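Local coordinates for putative Oleoyl-[acyl-carrier protein] thioesterase (Lactobacillus plantarum, PDB 2OWN) that probably hydrolyses the thioester of oleoyl-[acyl-carrier protein], releasing the free fatty acid from its carrier, at residues Ala194-Gln199 with Val234-Leu239; Arg151-Glu156 with Asn224-Glu229; Asp186-Thr191 with Lys246-Thr251. All coordinates share one frame; numbering follows the deposited sequence.

Interaction 1: Ala194-Gln199 with Val234-Leu239; sequences ATFLLQ and VTTSHL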
loop_
_atom_site.group_PDB
_atom_site.type_symbol
_atom_site.label_atom_id
_atom_site.label_comp_id
_atom_site.label_asym_id
_atom_site.label_seq_id
_atom_site.Cartn_x
_atom_site.Cartn_y
_atom_site.Cartn_z
ATOM N N ALA B 194 -9.196 -6.235 15.421
ATOM C CA ALA B 194 -7.858 -6.874 15.517
ATOM C C ALA B 194 -7.884 -8.205 16.306
ATOM O O ALA B 194 -7.150 -9.122 15.937
ATOM C CB ALA B 194 -6.800 -5.908 16.103
ATOM N N THR B 195 -8.745 -8.306 17.336
ATOM C CA THR B 195 -8.932 -9.551 18.142
ATOM C C THR B 195 -9.421 -10.733 17.266
ATOM O O THR B 195 -9.054 -11.881 17.532
ATOM C CB THR B 195 -9.879 -9.376 19.354
ATOM O OG1 THR B 195 -11.153 -8.899 18.911
ATOM C CG2 THR B 195 -9.287 -8.402 20.370
ATOM N N PHE B 196 -10.245 -10.437 16.249
ATOM C CA PHE B 196 -10.707 -11.433 15.272
ATOM C C PHE B 196 -9.569 -11.726 14.272
ATOM O O PHE B 196 -9.240 -12.889 14.036
ATOM C CB PHE B 196 -11.964 -10.972 14.511
ATOM C CG PHE B 196 -12.453 -11.968 13.497
ATOM C CD1 PHE B 196 -11.961 -11.939 12.172
ATOM C CD2 PHE B 196 -13.367 -12.968 13.861
ATOM C CE1 PHE B 196 -12.378 -12.896 11.216
ATOM C CE2 PHE B 196 -13.815 -13.943 12.906
ATOM C CZ PHE B 196 -13.321 -13.903 11.578
ATOM N N LEU B 197 -9.034 -10.664 13.659
ATOM C CA LEU B 197 -7.970 -10.763 12.615
ATOM C C LEU B 197 -6.690 -11.464 13.058
ATOM O O LEU B 197 -6.103 -12.202 12.263
ATOM C CB LEU B 197 -7.636 -9.375 12.028
ATOM C CG LEU B 197 -8.778 -8.641 11.305
ATOM C CD1 LEU B 197 -8.353 -7.217 10.961
ATOM C CD2 LEU B 197 -9.222 -9.402 10.066
ATOM N N LEU B 198 -6.286 -11.232 14.312
ATOM C CA LEU B 198 -5.085 -11.865 14.897
ATOM C C LEU B 198 -5.230 -13.362 15.238
ATOM O O LEU B 198 -4.209 -13.985 15.529
ATOM C CB LEU B 198 -4.565 -11.062 16.112
ATOM C CG LEU B 198 -3.982 -9.679 15.771
ATOM C CD1 LEU B 198 -3.791 -8.849 17.048
ATOM C CD2 LEU B 198 -2.668 -9.776 14.951
ATOM N N GLN B 199 -6.449 -13.932 15.210
ATOM C CA GLN B 199 -6.657 -15.377 15.477
ATOM C C GLN B 199 -7.473 -16.093 14.370
ATOM O O GLN B 199 -8.132 -17.112 14.623
ATOM C CB GLN B 199 -7.239 -15.543 16.886
ATOM C CG GLN B 199 -7.025 -16.949 17.488
ATOM C CD GLN B 199 -7.309 -17.075 18.957
ATOM O OE1 GLN B 199 -7.630 -16.104 19.659
ATOM N NE2 GLN B 199 -7.194 -18.308 19.441
ATOM N N VAL B 234 -15.068 -20.071 10.511
ATOM C CA VAL B 234 -16.084 -19.025 10.707
ATOM C C VAL B 234 -16.279 -18.313 9.358
ATOM O O VAL B 234 -15.390 -18.370 8.483
ATOM C CB VAL B 234 -15.717 -17.999 11.819
ATOM C CG1 VAL B 234 -15.611 -18.682 13.166
ATOM C CG2 VAL B 234 -14.419 -17.272 11.504
ATOM N N THR B 235 -17.419 -17.646 9.211
ATOM C CA THR B 235 -17.779 -16.913 7.986
ATOM C C THR B 235 -18.051 -15.456 8.312
ATOM O O THR B 235 -18.651 -15.177 9.351
ATOM C CB THR B 235 -19.039 -17.517 7.343
ATOM O OG1 THR B 235 -18.875 -18.932 7.212
ATOM C CG2 THR B 235 -19.333 -16.897 5.956
ATOM N N THR B 236 -17.566 -14.536 7.467
ATOM C CA THR B 236 -17.866 -13.094 7.606
ATOM C C THR B 236 -18.571 -12.659 6.303
ATOM O O THR B 236 -18.089 -12.974 5.221
ATOM C CB THR B 236 -16.676 -12.193 7.979
ATOM O OG1 THR B 236 -15.741 -12.132 6.907
ATOM C CG2 THR B 236 -16.001 -12.691 9.276
ATOM N N SER B 237 -19.721 -12.001 6.447
ATOM C CA SER B 237 -20.557 -11.480 5.358
ATOM C C SER B 237 -20.362 -9.976 5.415
ATOM O O SER B 237 -20.635 -9.383 6.453
ATOM C CB SER B 237 -22.019 -11.857 5.580
ATOM O OG SER B 237 -22.863 -11.311 4.583
ATOM N N HIS B 238 -19.926 -9.375 4.308
ATOM C CA HIS B 238 -19.632 -7.944 4.198
ATOM C C HIS B 238 -20.428 -7.240 3.105
ATOM O O HIS B 238 -20.797 -7.864 2.102
ATOM C CB HIS B 238 -18.154 -7.729 3.861
ATOM C CG HIS B 238 -17.188 -8.351 4.817
ATOM N ND1 HIS B 238 -16.443 -7.607 5.704
ATOM C CD2 HIS B 238 -16.828 -9.643 5.007
ATOM C CE1 HIS B 238 -15.675 -8.417 6.412
ATOM N NE2 HIS B 238 -15.891 -9.655 6.011
ATOM N N LEU B 239 -20.646 -5.933 3.311
ATOM C CA LEU B 239 -21.331 -5.032 2.370
ATOM C C LEU B 239 -20.699 -3.633 2.431
ATOM O O LEU B 239 -20.553 -3.088 3.528
ATOM C CB LEU B 239 -22.837 -4.924 2.666
ATOM C CG LEU B 239 -23.712 -3.949 1.832
ATOM C CD1 LEU B 239 -23.639 -4.244 0.336
ATOM C CD2 LEU B 239 -25.156 -3.966 2.300
#
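F196 sets its CG trans to the backbone N (chi1 180°), which carries the phenyl ring off the short helix 194-197 toward strand 233-241, where V234 and T236 each present a methyl to it. The outer end of the ring makes the contact: CZ lies 3.5 Å from V234 CG2 and 3.7 Å from T236 CG2. The two methyls meet the ring differently. V234 CG2 sits at the edge, near the ring plane, and also lies 3.7 Å from F196 CE2, whereas the methyl of T236 comes in obliquely, on the CE1 side of CZ.

T236 illustrates how a threonine can serve two environments at once. Its chi1 of 68° lays CG2 beside its own backbone N, in contact with the ring, and turns OG1 along the strand to H238, where the OG1 to NE2 distance is 2.6 Å and either atom could donate. OG1 is also hydrogen-bonded to W254 NE1, so polar bonds hold the rotation that offers the methyl to F196. The interface itself is apolar and small, burying 113 Å² in all. Around the ring, H200 stacks on it, W254 meets it edge-to-face and I225 adds a further apolar contact. F196 thus joins the short helix that follows the hotdog helix 184-191 to the sheet of the C-terminal thioesterase half, on the face where helix 184-191 also packs.

Interaction 2: Arg151-Glu156 with Asn224-Glu229; sequences RPISFE and NILPSE. With SO4 (sulfate ion), chain O.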
loop_
_atom_site.group_PDB
_atom_site.type_symbol
_atom_site.label_atom_id
_atom_site.label_comp_id
_atom_site.label_asym_id
_atom_site.label_seq_id
_atom_site.Cartn_x
_atom_site.Cartn_y
_atom_site.Cartn_z
ATOM N N ARG B 151 -21.313 -17.492 -5.266
ATOM C CA ARG B 151 -21.908 -16.215 -4.867
ATOM C C ARG B 151 -21.664 -15.879 -3.397
ATOM O O ARG B 151 -21.641 -16.804 -2.563
ATOM C CB ARG B 151 -23.441 -16.170 -5.072
ATOM C CG ARG B 151 -23.935 -15.974 -6.482
ATOM C CD ARG B 151 -25.458 -15.964 -6.474
ATOM N NE ARG B 151 -26.066 -15.561 -7.747
ATOM C CZ ARG B 151 -27.386 -15.545 -8.005
ATOM N NH1 ARG B 151 -28.310 -15.915 -7.093
ATOM N NH2 ARG B 151 -27.800 -15.144 -9.211
ATOM N N PRO B 152 -21.474 -14.565 -3.073
ATOM C CA PRO B 152 -21.413 -14.200 -1.657
ATOM C C PRO B 152 -22.830 -14.300 -1.037
ATOM O O PRO B 152 -23.845 -14.353 -1.767
ATOM C CB PRO B 152 -20.931 -12.734 -1.667
ATOM C CG PRO B 152 -20.525 -12.438 -3.033
ATOM C CD PRO B 152 -21.248 -13.378 -3.927
ATOM N N ILE B 153 -22.876 -14.332 0.295
ATOM C CA ILE B 153 -24.131 -14.364 1.062
ATOM C C ILE B 153 -24.824 -13.016 0.828
ATOM O O ILE B 153 -24.148 -11.972 0.751
ATOM C CB ILE B 153 -23.897 -14.596 2.593
ATOM C CG1 ILE B 153 -23.280 -15.978 2.856
ATOM C CG2 ILE B 153 -25.207 -14.464 3.400
ATOM C CD1 ILE B 153 -22.916 -16.230 4.323
ATOM N N SER B 154 -26.149 -13.051 0.649
ATOM C CA SER B 154 -26.943 -11.831 0.444
ATOM C C SER B 154 -26.918 -11.151 1.819
ATOM O O SER B 154 -27.434 -11.717 2.793
ATOM C CB SER B 154 -28.364 -12.127 -0.036
ATOM O OG SER B 154 -29.032 -10.922 -0.361
ATOM N N PHE B 155 -26.232 -10.002 1.900
ATOM C CA PHE B 155 -26.070 -9.275 3.165
ATOM C C PHE B 155 -27.413 -8.812 3.778
ATOM O O PHE B 155 -28.216 -8.170 3.093
ATOM C CB PHE B 155 -25.116 -8.066 3.036
ATOM C CG PHE B 155 -24.775 -7.441 4.361
ATOM C CD1 PHE B 155 -23.722 -7.963 5.132
ATOM C CD2 PHE B 155 -25.529 -6.362 4.872
ATOM C CE1 PHE B 155 -23.405 -7.413 6.394
ATOM C CE2 PHE B 155 -25.229 -5.806 6.139
ATOM C CZ PHE B 155 -24.168 -6.346 6.897
ATOM N N GLU B 156 -27.616 -9.182 5.048
ATOM C CA GLU B 156 -28.774 -8.812 5.855
ATOM C C GLU B 156 -28.245 -8.244 7.173
ATOM O O GLU B 156 -27.545 -8.953 7.905
ATOM C CB GLU B 156 -29.694 -10.008 6.098
ATOM C CG GLU B 156 -30.369 -10.504 4.812
ATOM C CD GLU B 156 -31.304 -11.709 4.991
ATOM O OE1 GLU B 156 -31.250 -12.417 6.031
ATOM O OE2 GLU B 156 -32.082 -11.962 4.046
ATOM N N ASN B 224 -20.888 -8.969 9.358
ATOM C CA ASN B 224 -21.535 -9.937 10.252
ATOM C C ASN B 224 -20.596 -11.112 10.407
ATOM O O ASN B 224 -20.201 -11.684 9.392
ATOM C CB ASN B 224 -22.863 -10.472 9.675
ATOM C CG ASN B 224 -23.976 -9.442 9.658
ATOM O OD1 ASN B 224 -24.112 -8.645 10.578
ATOM N ND2 ASN B 224 -24.828 -9.508 8.639
ATOM N N ILE B 225 -20.227 -11.450 11.644
ATOM C CA ILE B 225 -19.363 -12.591 11.960
ATOM C C ILE B 225 -20.385 -13.699 12.205
ATOM O O ILE B 225 -21.157 -13.625 13.180
ATOM C CB ILE B 225 -18.464 -12.351 13.188
ATOM C CG1 ILE B 225 -17.575 -11.111 12.975
ATOM C CG2 ILE B 225 -17.615 -13.614 13.475
ATOM C CD1 ILE B 225 -16.732 -10.739 14.184
ATOM N N LEU B 226 -20.381 -14.707 11.330
ATOM C CA LEU B 226 -21.332 -15.828 11.350
ATOM C C LEU B 226 -20.698 -17.187 11.647
ATOM O O LEU B 226 -19.508 -17.376 11.350
ATOM C CB LEU B 226 -21.999 -15.917 9.972
ATOM C CG LEU B 226 -22.737 -14.673 9.454
ATOM C CD1 LEU B 226 -23.100 -14.849 7.981
ATOM C CD2 LEU B 226 -23.965 -14.356 10.303
ATOM N N PRO B 227 -21.479 -18.135 12.239
ATOM C CA PRO B 227 -20.944 -19.479 12.460
ATOM C C PRO B 227 -20.881 -20.247 11.128
ATOM O O PRO B 227 -21.595 -19.898 10.177
ATOM C CB PRO B 227 -21.960 -20.108 13.410
ATOM C CG PRO B 227 -23.221 -19.462 13.077
ATOM C CD PRO B 227 -22.863 -18.042 12.755
ATOM N N SER B 228 -19.981 -21.225 11.063
ATOM C CA SER B 228 -19.793 -22.091 9.901
ATOM C C SER B 228 -19.930 -23.556 10.311
ATOM O O SER B 228 -19.528 -23.927 11.416
ATOM C CB SER B 228 -18.416 -21.881 9.274
ATOM O OG SER B 228 -18.204 -22.771 8.181
ATOM N N GLU B 229 -20.487 -24.366 9.407
ATOM C CA GLU B 229 -20.596 -25.819 9.595
ATOM C C GLU B 229 -19.233 -26.503 9.358
ATOM O O GLU B 229 -19.039 -27.631 9.831
ATOM C CB GLU B 229 -21.618 -26.445 8.631
ATOM C CG GLU B 229 -23.068 -25.933 8.688
ATOM C CD GLU B 229 -23.884 -26.395 9.894
ATOM O OE1 GLU B 229 -23.338 -26.634 10.993
ATOM O OE2 GLU B 229 -25.119 -26.495 9.739
HETATM S S SO4 O . -24.020 -14.198 -11.074
HETATM O O1 SO4 O . -23.678 -15.163 -10.045
HETATM O O2 SO4 O . -23.981 -12.860 -10.493
HETATM O O3 SO4 O . -23.049 -14.307 -12.159
HETATM O O4 SO4 O . -25.348 -14.473 -11.610
HETATM O O HOH W 1 -25.041 -10.998 6.180
#
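N224 brings its amide nearly parallel to the ring of F155, the two planes only 5° apart, while the same nitrogen serves the backbone: ND2 lies 3.4 Å from F155 CE1 and donates to E156 O at 2.9 Å. That bond is bent (137° at the hydrogen), and the donor stands above the carbonyl plane. With CG trans to the carbonyl carbon (chi1 -70°), the asparagine leans from strand 218-227 toward the loop. A water accepts from N224 ND2 at 2.9 Å and, weakly, from E156 N, while N224 OD1 bonds to T161 OG1, so both ends of the amide are held. The loop, between strands 141-142 and 162-167, lies on the sheet face turned from helix 184-191 in this hotdog fold. With an alanine in place of N224, E156 O and the water would probably lose their amide donor, and a gap would open beside the F155 ring. I153 CD1 and L226 CD1 meet tip to tip at 3.9 Å. R151, extended from CG to NE, reaches a sulfate, probably from the crystallisation liquor, through two weak bonds, NE to O1 at 3.3 Å and NH2 to O4 at 3.5 Å; Q67 NE2 binds it too.

Interaction 3: Asp186-Thr191 with Lys246-Thr251; sequences DWLVDT and KCCEVT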
loop_
_atom_site.group_PDB
_atom_site.type_symbol
_atom_site.label_atom_id
_atom_site.label_comp_id
_atom_site.label_asym_id
_atom_site.label_seq_id
_atom_site.Cartn_x
_atom_site.Cartn_y
_atom_site.Cartn_z
ATOM N N ASP B 186 -9.119 -3.086 2.117
ATOM C CA ASP B 186 -8.668 -2.248 3.251
ATOM C C ASP B 186 -9.865 -1.952 4.160
ATOM O O ASP B 186 -9.737 -2.060 5.367
ATOM C CB ASP B 186 -8.098 -0.870 2.837
ATOM C CG ASP B 186 -6.887 -0.946 1.888
ATOM O OD1 ASP B 186 -6.193 -1.977 1.823
ATOM O OD2 ASP B 186 -6.627 0.072 1.211
ATOM N N TRP B 187 -11.016 -1.627 3.553
ATOM C CA TRP B 187 -12.257 -1.289 4.278
ATOM C C TRP B 187 -12.924 -2.545 4.831
ATOM O O TRP B 187 -13.311 -2.557 5.998
ATOM C CB TRP B 187 -13.273 -0.506 3.409
ATOM C CG TRP B 187 -12.670 0.611 2.616
ATOM C CD1 TRP B 187 -11.683 1.451 3.025
ATOM C CD2 TRP B 187 -13.070 1.053 1.320
ATOM N NE1 TRP B 187 -11.392 2.347 2.047
ATOM C CE2 TRP B 187 -12.231 2.148 0.983
ATOM C CE3 TRP B 187 -14.051 0.625 0.394
ATOM C CZ2 TRP B 187 -12.329 2.833 -0.260
ATOM C CZ3 TRP B 187 -14.160 1.304 -0.856
ATOM C CH2 TRP B 187 -13.295 2.403 -1.162
ATOM N N LEU B 188 -13.065 -3.571 3.975
ATOM C CA LEU B 188 -13.687 -4.880 4.312
ATOM C C LEU B 188 -13.035 -5.582 5.500
ATOM O O LEU B 188 -13.717 -5.919 6.466
ATOM C CB LEU B 188 -13.662 -5.832 3.100
ATOM C CG LEU B 188 -14.530 -5.464 1.885
ATOM C CD1 LEU B 188 -14.075 -6.180 0.600
ATOM C CD2 LEU B 188 -16.003 -5.730 2.172
ATOM N N VAL B 189 -11.712 -5.756 5.418
ATOM C CA VAL B 189 -10.921 -6.435 6.469
ATOM C C VAL B 189 -10.852 -5.591 7.748
ATOM O O VAL B 189 -11.032 -6.151 8.831
ATOM C CB VAL B 189 -9.513 -6.880 5.963
ATOM C CG1 VAL B 189 -8.714 -7.564 7.073
ATOM C CG2 VAL B 189 -9.679 -7.825 4.766
ATOM N N ASP B 190 -10.602 -4.275 7.615
ATOM C CA ASP B 190 -10.547 -3.354 8.781
ATOM C C ASP B 190 -11.897 -3.233 9.539
ATOM O O ASP B 190 -11.881 -2.826 10.705
ATOM C CB ASP B 190 -10.022 -1.960 8.417
ATOM C CG ASP B 190 -9.823 -1.078 9.634
ATOM O OD1 ASP B 190 -9.013 -1.467 10.507
ATOM O OD2 ASP B 190 -10.556 -0.074 9.747
ATOM N N THR B 191 -13.043 -3.537 8.893
ATOM C CA THR B 191 -14.376 -3.554 9.577
ATOM C C THR B 191 -14.348 -4.522 10.781
ATOM O O THR B 191 -14.932 -4.215 11.824
ATOM C CB THR B 191 -15.545 -3.947 8.635
ATOM O OG1 THR B 191 -15.555 -3.091 7.490
ATOM C CG2 THR B 191 -16.921 -3.851 9.351
ATOM N N LYS B 246 -25.734 -0.343 -3.053
ATOM C CA LYS B 246 -24.693 -1.392 -2.975
ATOM C C LYS B 246 -23.531 -1.145 -3.939
ATOM O O LYS B 246 -23.762 -0.921 -5.125
ATOM C CB LYS B 246 -25.257 -2.803 -3.228
ATOM C CG LYS B 246 -26.298 -3.258 -2.197
ATOM C CD LYS B 246 -26.725 -4.732 -2.363
ATOM C CE LYS B 246 -27.418 -5.016 -3.697
ATOM N N CYS B 247 -22.310 -1.118 -3.391
ATOM C CA CYS B 247 -21.059 -0.939 -4.149
ATOM C C CYS B 247 -20.294 -2.259 -4.279
ATOM O O CYS B 247 -19.812 -2.575 -5.371
ATOM C CB CYS B 247 -20.189 0.160 -3.533
ATOM S SG CYS B 247 -20.968 1.793 -3.675
ATOM N N CYS B 248 -20.191 -3.007 -3.173
ATOM C CA CYS B 248 -19.496 -4.295 -3.117
ATOM C C CYS B 248 -20.072 -5.239 -2.046
ATOM O O CYS B 248 -20.326 -4.779 -0.927
ATOM C CB CYS B 248 -18.015 -4.020 -2.843
ATOM S SG CYS B 248 -16.906 -5.410 -2.758
ATOM N N GLU B 249 -20.336 -6.502 -2.415
ATOM C CA GLU B 249 -20.821 -7.575 -1.495
ATOM C C GLU B 249 -19.742 -8.647 -1.454
ATOM O O GLU B 249 -19.296 -9.109 -2.519
ATOM C CB GLU B 249 -22.182 -8.163 -1.880
ATOM C CG GLU B 249 -23.371 -7.326 -1.426
ATOM C CD GLU B 249 -24.701 -8.023 -1.660
ATOM O OE1 GLU B 249 -24.970 -8.414 -2.818
ATOM O OE2 GLU B 249 -25.499 -8.128 -0.697
ATOM N N VAL B 250 -19.314 -9.021 -0.236
ATOM C CA VAL B 250 -18.237 -9.998 -0.010
ATOM C C VAL B 250 -18.514 -10.996 1.125
ATOM O O VAL B 250 -19.072 -10.622 2.166
ATOM C CB VAL B 250 -16.872 -9.250 0.256
ATOM C CG1 VAL B 250 -15.703 -10.197 0.670
ATOM C CG2 VAL B 250 -16.463 -8.402 -0.950
ATOM N N THR B 251 -18.146 -12.260 0.885
ATOM C CA THR B 251 -18.239 -13.336 1.879
ATOM C C THR B 251 -16.832 -13.942 1.995
ATOM O O THR B 251 -16.246 -14.313 0.978
ATOM C CB THR B 251 -19.320 -14.355 1.556
ATOM O OG1 THR B 251 -20.590 -13.695 1.614
ATOM C CG2 THR B 251 -19.313 -15.486 2.589
#
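The layering of a helix on an antiparallel sheet that defines the hotdog fold is made here by L188 of helix 184-191, which packs on V250 and C248 of strand 246-256. The leucine carries the whole helix side of the contact. Its CD1 lies 3.6 Å from V250 CG2, while CD2, the other branch, passes beside V250 CB at 4.1 Å, so both branches of the leucine meet the CB-CG2 side of the valine, the two side chains crossing at a slant. C248 is a looser neighbour, its SG 4.5 Å from L188 CD1.

Torsions on both sides account for the fit. A chi1 of -67° sets CG of L188 beside its backbone N, directing the isobutyl group down from the helix. V250, with chi1 173°, has CG2 on the backbone N side and turned to the leucine. C248 and V250 share a strand face because they lie two residues apart, and E249 between them points the opposite way. At the C248 end, C247 and C248 both face I240, a classic beta bulge that interrupts the regular alternation. On the other segment, T191 OG1 donates back to W187 O at 2.7 Å, one turn earlier.

L188, C248 and V250 are all buried. L188 also rests on H238 and I240 of the adjoining strand 233-241, and V250 packs against V205 and V207 of the neighbouring strand 200-209. W187 stacks on Y166, and on another side of the helix D190 OD1 accepts from F170 N of the second subunit, so helix 184-191 lies between its own sheet and the partner chain.

How the interactions relate
Interactions 1 and 2 lie about 11 Å apart between centres, as do 1 and 3, and interactions 2 and 3 about 13 Å. All reach neighbouring strands in the order 218-227, 233-241, 246-256, with strand 233-241 in the middle. Interactions 1 and 3 bring successive helices, 184-191 and 194-197, to one face of these strands; interaction 2 lays the 151-156 loop on the other. Along the chain, interaction 1 nests within the loop closed by interaction 3, while interaction 2 alternates with both. Strands 233-241 and 246-256 are joined by a probable hydrogen bond, H238 N to V250 O (2.6 Å). The helices cover one face here and the loop part of the other.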